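PDB 3FHD: ORF 37 from Human herpesvirus 8 type M, which processes branched or non-linear viral DNA as a metal-dependent endonuclease and exonuclease, accepting double- and single-stranded substrates, so that unit-length genomes can be packaged. Local coordinates for residues A[62-67]-A[490-495]; A[268-273]-A[426-431]; A[361-366]-A[382-387]. One frame throughout, in Å; residues are numbered along the deposited sequence.

Contact 1. Residues A[62-67]-A[490-495]; sequences FLKHAK and FPYIKW
Leu63 of helix 59-64 packs against Phe490, Ile493 and Trp495, and one hydrogen bond from Tyr492 ties this apolar contact. The partner residues belong to the loop after helix 468-489, so the contact joins parts near the two ends of the chain, away from the metal site. Leu63 CD1 sits over the centre of the Phe490 ring, 4.0 Å from its centroid and 6° off the normal, a CH-pi contact. The same methyl lies at the edge of the Trp495 ring, 3.9 Å from CH2. The other methyl, Leu63 CD2, reaches Ile493 CD1 at 4.1 Å. Lys64 adds its aliphatic part. Lys64 CE approaches the Phe490 ring obliquely, 3.8 Å from Phe490 CD1. The Tyr492 OH donates to Leu63 O over 2.6 Å and stands above the carbonyl plane, 50° out of it. The type I turn from Phe490 to Ile493 puts Phe490, Tyr492 and Ile493 on the same side, toward helix 59-64. Leu84 of helix 83-100 touches both Leu63 and Trp495, and Arg69 makes a cation-pi contact with the Tyr492 ring. The chemistry thus divides in two. The Leu63 methyls pack on aromatic and aliphatic groups, while the Tyr492 hydroxyl gives Leu63 O a hydrogen-bond partner in a contact otherwise largely apolar.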
loop_
_atom_site.group_PDB
_atom_site.type_symbol
_atom_site.label_atom_id
_atom_site.label_comp_id
_atom_site.label_asym_id
_atom_site.label_seq_id
_atom_site.Cartn_x
_atom_site.Cartn_y
_atom_site.Cartn_z
ATOM N N PHE A 62 -9.928 -16.892 -13.216
ATOM C CA PHE A 62 -9.044 -18.047 -13.387
ATOM C C PHE A 62 -9.606 -19.320 -12.660
ATOM O O PHE A 62 -9.767 -20.378 -13.269
ATOM C CB PHE A 62 -7.630 -17.658 -12.918
ATOM C CG PHE A 62 -6.654 -18.799 -12.877
ATOM C CD1 PHE A 62 -6.090 -19.295 -14.051
ATOM C CD2 PHE A 62 -6.283 -19.349 -11.669
ATOM C CE1 PHE A 62 -5.167 -20.346 -13.999
ATOM C CE2 PHE A 62 -5.364 -20.408 -11.599
ATOM C CZ PHE A 62 -4.806 -20.904 -12.768
ATOM N N LEU A 63 -9.924 -19.210 -11.371
ATOM C CA LEU A 63 -10.333 -20.364 -10.580
ATOM C C LEU A 63 -11.735 -20.878 -10.950
ATOM O O LEU A 63 -12.100 -22.034 -10.638
ATOM C CB LEU A 63 -10.271 -20.024 -9.081
ATOM C CG LEU A 63 -8.894 -19.708 -8.513
ATOM C CD1 LEU A 63 -9.027 -19.363 -7.016
ATOM C CD2 LEU A 63 -7.945 -20.873 -8.758
ATOM N N LYS A 64 -12.499 -20.027 -11.632
ATOM C CA LYS A 64 -13.881 -20.322 -12.038
ATOM C C LYS A 64 -13.911 -20.912 -13.442
ATOM O O LYS A 64 -14.944 -21.425 -13.868
ATOM C CB LYS A 64 -14.752 -19.052 -11.997
ATOM C CG LYS A 64 -15.069 -18.540 -10.574
ATOM C CD LYS A 64 -16.395 -19.065 -10.104
ATOM C CE LYS A 64 -16.583 -18.993 -8.586
ATOM N NZ LYS A 64 -18.049 -18.833 -8.281
ATOM N N HIS A 65 -12.783 -20.841 -14.153
ATOM C CA HIS A 65 -12.716 -21.319 -15.560
ATOM C C HIS A 65 -13.015 -22.823 -15.636
ATOM O O HIS A 65 -12.678 -23.564 -14.715
ATOM C CB HIS A 65 -11.326 -21.005 -16.146
ATOM C CG HIS A 65 -11.233 -21.176 -17.635
ATOM N ND1 HIS A 65 -11.181 -22.415 -18.240
ATOM C CD2 HIS A 65 -11.168 -20.268 -18.641
ATOM C CE1 HIS A 65 -11.107 -22.267 -19.554
ATOM N NE2 HIS A 65 -11.105 -20.973 -19.824
ATOM N N ALA A 66 -13.635 -23.279 -16.723
ATOM C CA ALA A 66 -13.937 -24.701 -16.910
ATOM C C ALA A 66 -12.726 -25.635 -16.740
ATOM O O ALA A 66 -12.847 -26.716 -16.161
ATOM C CB ALA A 66 -14.619 -24.933 -18.279
ATOM N N LYS A 67 -11.563 -25.209 -17.220
ATOM C CA LYS A 67 -10.357 -26.026 -17.168
ATOM C C LYS A 67 -9.776 -26.200 -15.749
ATOM O O LYS A 67 -9.268 -27.271 -15.438
ATOM C CB LYS A 67 -9.312 -25.512 -18.167
ATOM C CG LYS A 67 -9.768 -25.537 -19.643
ATOM C CD LYS A 67 -8.550 -25.465 -20.575
ATOM C CE LYS A 67 -8.887 -25.642 -22.053
ATOM N NZ LYS A 67 -8.739 -24.375 -22.854
ATOM N N PHE A 490 -15.194 -20.756 -3.656
ATOM C CA PHE A 490 -14.777 -21.752 -4.629
ATOM C C PHE A 490 -14.896 -23.087 -3.888
ATOM O O PHE A 490 -13.886 -23.740 -3.603
ATOM C CB PHE A 490 -13.328 -21.499 -5.114
ATOM C CG PHE A 490 -13.036 -20.052 -5.468
ATOM C CD1 PHE A 490 -13.348 -19.544 -6.730
ATOM C CD2 PHE A 490 -12.428 -19.197 -4.530
ATOM C CE1 PHE A 490 -13.062 -18.168 -7.072
ATOM C CE2 PHE A 490 -12.157 -17.840 -4.851
ATOM C CZ PHE A 490 -12.492 -17.339 -6.149
ATOM N N PRO A 491 -16.139 -23.486 -3.565
ATOM C CA PRO A 491 -16.346 -24.651 -2.699
ATOM C C PRO A 491 -15.977 -25.985 -3.366
ATOM O O PRO A 491 -15.894 -27.019 -2.679
ATOM C CB PRO A 491 -17.855 -24.599 -2.379
ATOM C CG PRO A 491 -18.465 -23.839 -3.527
ATOM C CD PRO A 491 -17.409 -22.868 -3.999
ATOM N N TYR A 492 -15.786 -25.955 -4.686
ATOM C CA TYR A 492 -15.453 -27.144 -5.483
ATOM C C TYR A 492 -13.953 -27.422 -5.486
ATOM O O TYR A 492 -13.513 -28.388 -6.116
ATOM C CB TYR A 492 -15.938 -26.993 -6.934
ATOM C CG TYR A 492 -15.484 -25.701 -7.576
ATOM C CD1 TYR A 492 -16.287 -24.562 -7.503
ATOM C CD2 TYR A 492 -14.235 -25.594 -8.199
ATOM C CE1 TYR A 492 -15.891 -23.374 -8.042
ATOM C CE2 TYR A 492 -13.820 -24.384 -8.759
ATOM C CZ TYR A 492 -14.662 -23.286 -8.672
ATOM O OH TYR A 492 -14.306 -22.098 -9.209
ATOM N N ILE A 493 -13.170 -26.559 -4.824
ATOM C CA ILE A 493 -11.711 -26.719 -4.740
ATOM C C ILE A 493 -11.292 -27.386 -3.428
ATOM O O ILE A 493 -11.577 -26.874 -2.332
ATOM C CB ILE A 493 -10.935 -25.340 -4.915
ATOM C CG1 ILE A 493 -11.170 -24.732 -6.301
ATOM C CG2 ILE A 493 -9.410 -25.534 -4.702
ATOM C CD1 ILE A 493 -10.390 -23.399 -6.569
ATOM N N LYS A 494 -10.586 -28.513 -3.530
ATOM C CA LYS A 494 -10.121 -29.210 -2.339
ATOM C C LYS A 494 -8.860 -28.588 -1.747
ATOM O O LYS A 494 -7.810 -29.226 -1.717
ATOM C CB LYS A 494 -9.924 -30.705 -2.619
ATOM C CG LYS A 494 -11.210 -31.433 -2.990
ATOM C CD LYS A 494 -10.996 -32.950 -3.126
ATOM C CE LYS A 494 -10.486 -33.352 -4.520
ATOM N NZ LYS A 494 -11.451 -33.012 -5.624
ATOM N N TRP A 495 -8.988 -27.344 -1.269
ATOM C CA TRP A 495 -7.867 -26.560 -0.746
ATOM C C TRP A 495 -7.091 -27.363 0.298
ATOM O O TRP A 495 -7.705 -27.971 1.200
ATOM C CB TRP A 495 -8.369 -25.275 -0.071
ATOM C CG TRP A 495 -9.115 -24.334 -0.952
ATOM C CD1 TRP A 495 -10.469 -24.176 -1.037
ATOM C CD2 TRP A 495 -8.542 -23.388 -1.855
ATOM N NE1 TRP A 495 -10.782 -23.178 -1.933
ATOM C CE2 TRP A 495 -9.617 -22.684 -2.463
ATOM C CE3 TRP A 495 -7.216 -23.058 -2.207
ATOM C CZ2 TRP A 495 -9.417 -21.681 -3.414
ATOM C CZ3 TRP A 495 -7.010 -22.043 -3.166
ATOM C CH2 TRP A 495 -8.106 -21.369 -3.753
#

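Contact 2. Residues A[268-273]-A[426-431]; sequences KCRFKY and IATGFF. With SO4 (sulfate ion), chain C.
Lys268 belongs to the Glu-X-Lys part of the PD-(D/E)XK nuclease motif, and its strand 262-269 pairs in parallel with strand 423-432 in the central mixed sheet. Lys268 N donates to Ala427 O (2.9 Å), Gly429 N to Lys268 O (2.9 Å) and Arg270 N to Gly429 O (3.1 Å). The same strand carries Glu266 and Ile267, which bind magnesium together with Asp243, and Lys268 NZ is hydrogen-bonded to Glu266 and Gln398. The Lys268 side chain bends at chi2 and leads away from the partner strand; it comes within about 4 Å of the magnesium. Cys269 SG lies obliquely beside the Phe431 ring, 3.8 Å from CE2. Cys205 touches this cysteine, but the disulfide known from another structure of the protein is absent here. Arg270 CG stands over one face of the Phe430 ring, 4.0 Å from its centroid, a CH-pi contact. The Phe430 edge also turns toward the face of Tyr273, with the planes at 71°. A sulfate, probably from the crystallisation liquor, takes hydrogen bonds from Phe271 N and Lys272 N, and its O2 lies over the face of the Arg270 guanidinium, whose NH1 makes a salt bridge to Asp324. Farther along, a water bridges the backbones, donating to Arg270 O (2.7 Å) and accepting from Phe431 N (2.8 Å).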
loop_
_atom_site.group_PDB
_atom_site.type_symbol
_atom_site.label_atom_id
_atom_site.label_comp_id
_atom_site.label_asym_id
_atom_site.label_seq_id
_atom_site.Cartn_x
_atom_site.Cartn_y
_atom_site.Cartn_z
ATOM N N LYS A 268 -0.876 10.197 2.963
ATOM C CA LYS A 268 -2.328 10.522 3.002
ATOM C C LYS A 268 -2.492 12.036 2.791
ATOM O O LYS A 268 -1.613 12.792 3.171
ATOM C CB LYS A 268 -2.947 10.168 4.371
ATOM C CG LYS A 268 -2.798 8.699 4.779
ATOM C CD LYS A 268 -3.572 7.823 3.786
ATOM C CE LYS A 268 -3.342 6.348 4.092
ATOM N NZ LYS A 268 -3.871 5.487 3.012
ATOM N N CYS A 269 -3.575 12.467 2.176
ATOM C CA CYS A 269 -3.843 13.909 2.063
ATOM C C CYS A 269 -5.120 14.237 2.795
ATOM O O CYS A 269 -6.063 13.422 2.786
ATOM C CB CYS A 269 -3.901 14.333 0.600
ATOM S SG CYS A 269 -2.453 13.893 -0.338
ATOM N N ARG A 270 -5.155 15.387 3.477
ATOM C CA ARG A 270 -6.319 15.771 4.288
ATOM C C ARG A 270 -7.184 16.811 3.598
ATOM O O ARG A 270 -7.029 17.991 3.860
ATOM C CB ARG A 270 -5.847 16.365 5.603
ATOM C CG ARG A 270 -4.899 15.491 6.360
ATOM C CD ARG A 270 -5.682 14.663 7.297
ATOM N NE ARG A 270 -6.385 13.648 6.548
ATOM C CZ ARG A 270 -7.342 12.884 7.041
ATOM N NH1 ARG A 270 -7.718 13.031 8.298
ATOM N NH2 ARG A 270 -7.908 11.965 6.264
ATOM N N PHE A 271 -8.102 16.381 2.736
ATOM C CA PHE A 271 -8.843 17.343 1.949
ATOM C C PHE A 271 -9.845 18.186 2.752
ATOM O O PHE A 271 -10.207 19.281 2.309
ATOM C CB PHE A 271 -9.470 16.678 0.743
ATOM C CG PHE A 271 -8.450 16.151 -0.230
ATOM C CD1 PHE A 271 -7.355 16.949 -0.628
ATOM C CD2 PHE A 271 -8.565 14.859 -0.750
ATOM C CE1 PHE A 271 -6.410 16.470 -1.514
ATOM C CE2 PHE A 271 -7.616 14.369 -1.642
ATOM C CZ PHE A 271 -6.540 15.183 -2.030
ATOM N N LYS A 272 -10.241 17.723 3.939
ATOM C CA LYS A 272 -11.173 18.522 4.774
ATOM C C LYS A 272 -10.554 19.847 5.186
ATOM O O LYS A 272 -11.268 20.749 5.602
ATOM C CB LYS A 272 -11.555 17.801 6.079
ATOM C CG LYS A 272 -12.440 16.558 5.994
ATOM C CD LYS A 272 -12.667 15.956 7.430
ATOM C CE LYS A 272 -11.350 15.458 8.092
ATOM N NZ LYS A 272 -11.522 14.575 9.331
ATOM N N TYR A 273 -9.224 19.945 5.118
ATOM C CA TYR A 273 -8.494 21.123 5.595
ATOM C C TYR A 273 -8.044 22.052 4.458
ATOM O O TYR A 273 -7.349 23.028 4.694
ATOM C CB TYR A 273 -7.274 20.706 6.422
ATOM C CG TYR A 273 -7.595 20.223 7.821
ATOM C CD1 TYR A 273 -7.780 21.126 8.872
ATOM C CD2 TYR A 273 -7.684 18.862 8.098
ATOM C CE1 TYR A 273 -8.069 20.688 10.159
ATOM C CE2 TYR A 273 -7.985 18.414 9.378
ATOM C CZ TYR A 273 -8.176 19.336 10.408
ATOM O OH TYR A 273 -8.464 18.888 11.681
ATOM N N ILE A 426 3.603 7.499 8.576
ATOM C CA ILE A 426 2.532 8.065 7.785
ATOM C C ILE A 426 2.906 9.517 7.521
ATOM O O ILE A 426 3.192 10.274 8.457
ATOM C CB ILE A 426 1.182 7.970 8.482
ATOM C CG1 ILE A 426 0.763 6.495 8.628
ATOM C CG2 ILE A 426 0.108 8.772 7.710
ATOM C CD1 ILE A 426 -0.288 6.269 9.749
ATOM N N ALA A 427 2.916 9.878 6.231
ATOM C CA ALA A 427 3.201 11.246 5.789
ATOM C C ALA A 427 1.890 11.910 5.350
ATOM O O ALA A 427 1.328 11.541 4.337
ATOM C CB ALA A 427 4.175 11.232 4.651
ATOM N N THR A 428 1.458 12.921 6.103
ATOM C CA THR A 428 0.178 13.568 5.889
ATOM C C THR A 428 0.421 14.940 5.288
ATOM O O THR A 428 1.109 15.752 5.905
ATOM C CB THR A 428 -0.570 13.748 7.232
ATOM O OG1 THR A 428 -0.914 12.467 7.782
ATOM C CG2 THR A 428 -1.853 14.516 7.023
ATOM N N GLY A 429 -0.144 15.176 4.098
ATOM C CA GLY A 429 -0.060 16.466 3.421
ATOM C C GLY A 429 -1.329 17.301 3.549
ATOM O O GLY A 429 -2.425 16.771 3.529
ATOM N N PHE A 430 -1.154 18.616 3.670
ATOM C CA PHE A 430 -2.241 19.589 3.804
ATOM C C PHE A 430 -2.032 20.589 2.700
ATOM O O PHE A 430 -0.869 20.850 2.298
ATOM C CB PHE A 430 -2.187 20.306 5.153
ATOM C CG PHE A 430 -2.448 19.412 6.340
ATOM C CD1 PHE A 430 -3.715 19.343 6.916
ATOM C CD2 PHE A 430 -1.419 18.645 6.894
ATOM C CE1 PHE A 430 -3.966 18.522 8.000
ATOM C CE2 PHE A 430 -1.660 17.826 8.000
ATOM C CZ PHE A 430 -2.937 17.755 8.548
ATOM N N PHE A 431 -3.135 21.125 2.187
ATOM C CA PHE A 431 -3.111 21.895 0.936
ATOM C C PHE A 431 -3.979 23.152 0.996
ATOM O O PHE A 431 -4.843 23.287 1.875
ATOM C CB PHE A 431 -3.542 21.026 -0.267
ATOM C CG PHE A 431 -2.604 19.890 -0.578
ATOM C CD1 PHE A 431 -1.576 20.043 -1.509
ATOM C CD2 PHE A 431 -2.755 18.658 0.050
ATOM C CE1 PHE A 431 -0.704 18.986 -1.809
ATOM C CE2 PHE A 431 -1.870 17.597 -0.243
ATOM C CZ PHE A 431 -0.835 17.785 -1.170
HETATM S S SO4 C . -10.135 14.092 4.265
HETATM O O1 SO4 C . -11.325 14.642 3.598
HETATM O O2 SO4 C . -9.586 15.045 5.236
HETATM O O3 SO4 C . -10.550 12.883 4.978
HETATM O O4 SO4 C . -9.161 13.735 3.233
HETATM O O HOH W 1 -5.601 20.013 2.768
HETATM O O HOH W 2 -4.673 22.966 4.650
#

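Contact 3. Residues A[361-366]-A[382-387]; sequences ESDVYV and RFKANL
Val364 and Phe383 are a hydrogen-bonded pair of the antiparallel ladder between strands 362-367 and 379-389, neighbours in the central mixed sheet. Backbone bonds come first. Val364 N donates to Phe383 O over 2.8 Å, and Phe383 N returns a bond to Val364 O. Ser362 and Ala385 form the second such pair, and Ala385 O also accepts from Leu387 N. Apolar contacts line the face bearing Val364, Phe383 and Ala385. Phe383 CG lies between the backbone N and the carbonyl carbon (chi1 66°). The ring lies alongside Val364, whose CB stands over one face, 3.8 Å from the centroid. Val364 CG2 meets Ala385 CB at 3.8 Å, and Leu299 of helix 296-303 touches all three residues. The other face carries Asp363, Tyr365, Arg382 and Lys384. Asp363 OD1 takes weak bonds from Arg382 NH1 and NH2, each at 3.1 Å, and from Lys384 NZ at 3.0 Å, in a salt-bridge network. The extended Arg382 chain runs beside Tyr365, its CG 3.6 Å from Tyr365 CE1. One side-chain bond to the backbone remains: Ser362 OG, also bonded to Thr462 OG1, donates to Leu387 O over 2.8 Å from 45° out of the carbonyl plane.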
loop_
_atom_site.group_PDB
_atom_site.type_symbol
_atom_site.label_atom_id
_atom_site.label_comp_id
_atom_site.label_asym_id
_atom_site.label_seq_id
_atom_site.Cartn_x
_atom_site.Cartn_y
_atom_site.Cartn_z
ATOM N N GLU A 361 7.796 11.353 18.868
ATOM C CA GLU A 361 6.850 12.372 18.383
ATOM C C GLU A 361 6.840 12.573 16.860
ATOM O O GLU A 361 7.779 12.184 16.161
ATOM C CB GLU A 361 7.094 13.710 19.098
ATOM C CG GLU A 361 6.960 13.627 20.610
ATOM C CD GLU A 361 7.172 14.972 21.276
ATOM O OE1 GLU A 361 8.222 15.592 21.021
ATOM O OE2 GLU A 361 6.289 15.408 22.046
ATOM N N SER A 362 5.757 13.176 16.360
ATOM C CA SER A 362 5.623 13.540 14.944
ATOM C C SER A 362 6.498 14.750 14.596
ATOM O O SER A 362 6.692 15.628 15.424
ATOM C CB SER A 362 4.173 13.881 14.626
ATOM O OG SER A 362 3.360 12.731 14.575
ATOM N N ASP A 363 7.033 14.785 13.378
ATOM C CA ASP A 363 7.705 15.975 12.871
ATOM C C ASP A 363 6.710 16.794 12.066
ATOM O O ASP A 363 6.045 16.252 11.178
ATOM C CB ASP A 363 8.882 15.600 11.974
ATOM C CG ASP A 363 10.029 14.957 12.749
ATOM O OD1 ASP A 363 10.462 15.537 13.751
ATOM O OD2 ASP A 363 10.500 13.872 12.354
ATOM N N VAL A 364 6.611 18.093 12.359
ATOM C CA VAL A 364 5.747 18.966 11.556
ATOM C C VAL A 364 6.598 19.911 10.699
ATOM O O VAL A 364 7.476 20.552 11.217
ATOM C CB VAL A 364 4.775 19.772 12.447
ATOM C CG1 VAL A 364 3.902 20.681 11.582
ATOM C CG2 VAL A 364 3.920 18.815 13.278
ATOM N N TYR A 365 6.316 19.985 9.393
ATOM C CA TYR A 365 7.034 20.855 8.458
ATOM C C TYR A 365 6.080 21.903 7.917
ATOM O O TYR A 365 5.138 21.593 7.196
ATOM C CB TYR A 365 7.609 20.063 7.278
ATOM C CG TYR A 365 8.515 18.955 7.695
ATOM C CD1 TYR A 365 9.880 19.182 7.827
ATOM C CD2 TYR A 365 8.008 17.689 8.015
ATOM C CE1 TYR A 365 10.744 18.176 8.216
ATOM C CE2 TYR A 365 8.868 16.663 8.429
ATOM C CZ TYR A 365 10.243 16.938 8.536
ATOM O OH TYR A 365 11.133 15.963 8.935
ATOM N N VAL A 366 6.310 23.149 8.287
ATOM C CA VAL A 366 5.554 24.256 7.708
ATOM C C VAL A 366 6.282 24.655 6.426
ATOM O O VAL A 366 7.489 24.906 6.450
ATOM C CB VAL A 366 5.461 25.436 8.690
ATOM C CG1 VAL A 366 4.773 26.643 8.028
ATOM C CG2 VAL A 366 4.727 25.012 9.975
ATOM N N ARG A 382 10.345 23.737 11.192
ATOM C CA ARG A 382 10.226 22.329 11.541
ATOM C C ARG A 382 10.107 22.244 13.060
ATOM O O ARG A 382 10.859 22.899 13.750
ATOM C CB ARG A 382 11.511 21.644 11.096
ATOM C CG ARG A 382 11.548 20.158 11.161
ATOM C CD ARG A 382 12.996 19.724 10.923
ATOM N NE ARG A 382 13.262 18.317 11.230
ATOM C CZ ARG A 382 12.760 17.636 12.262
ATOM N NH1 ARG A 382 13.086 16.353 12.420
ATOM N NH2 ARG A 382 11.941 18.217 13.144
ATOM N N PHE A 383 9.159 21.452 13.573
ATOM C CA PHE A 383 8.980 21.291 15.025
ATOM C C PHE A 383 8.359 19.945 15.420
ATOM O O PHE A 383 7.677 19.332 14.622
ATOM C CB PHE A 383 8.198 22.472 15.636
ATOM C CG PHE A 383 6.758 22.597 15.181
ATOM C CD1 PHE A 383 5.726 22.077 15.953
ATOM C CD2 PHE A 383 6.428 23.292 14.012
ATOM C CE1 PHE A 383 4.383 22.208 15.550
ATOM C CE2 PHE A 383 5.100 23.428 13.607
ATOM C CZ PHE A 383 4.075 22.890 14.381
ATOM N N LYS A 384 8.590 19.501 16.653
ATOM C CA LYS A 384 8.011 18.234 17.148
ATOM C C LYS A 384 6.584 18.428 17.691
ATOM O O LYS A 384 6.281 19.439 18.334
ATOM C CB LYS A 384 8.877 17.634 18.268
ATOM C CG LYS A 384 10.295 17.276 17.891
ATOM C CD LYS A 384 10.338 16.218 16.809
ATOM C CE LYS A 384 11.769 15.775 16.560
ATOM N NZ LYS A 384 11.819 14.342 16.120
ATOM N N ALA A 385 5.713 17.453 17.451
ATOM C CA ALA A 385 4.365 17.489 18.018
ATOM C C ALA A 385 4.045 16.141 18.663
ATOM O O ALA A 385 4.228 15.093 18.024
ATOM C CB ALA A 385 3.321 17.862 16.948
ATOM N N ASN A 386 3.601 16.164 19.925
ATOM C CA ASN A 386 3.189 14.933 20.617
ATOM C C ASN A 386 1.849 14.417 20.088
ATOM O O ASN A 386 0.837 14.351 20.789
ATOM C CB ASN A 386 3.225 15.051 22.160
ATOM C CG ASN A 386 2.528 16.307 22.696
ATOM O OD1 ASN A 386 2.309 17.295 21.976
ATOM N ND2 ASN A 386 2.177 16.266 23.978
ATOM N N LEU A 387 1.868 14.097 18.802
ATOM C CA LEU A 387 0.750 13.491 18.120
ATOM C C LEU A 387 1.245 12.136 17.651
ATOM O O LEU A 387 2.360 12.032 17.135
ATOM C CB LEU A 387 0.322 14.358 16.932
ATOM C CG LEU A 387 -0.341 15.717 17.231
ATOM C CD1 LEU A 387 -0.887 16.299 15.970
ATOM C CD2 LEU A 387 -1.450 15.613 18.289
HETATM O O HOH W 3 10.440 12.397 16.833
#

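Contacts 2 and 3 belong to one mixed sheet, with centres about 14 Å apart and nearest atoms about 7 Å apart. Strand 455-464 lies between them, pairing with 423-432 on one side and 362-367 on the other. Contact 1 is remote, its centre about 43 Å from that of contact 2 and about 51 Å from that of contact 3, across the centre of the chain. Along the sequence the contacts nest: contact 3 lies inside the loop closed by contact 2, and both lie inside the loop closed by contact 1. The nuclease sheet is thus built from strands between residues 244 and 464, while residues near both ends meet in a separate, largely helical region.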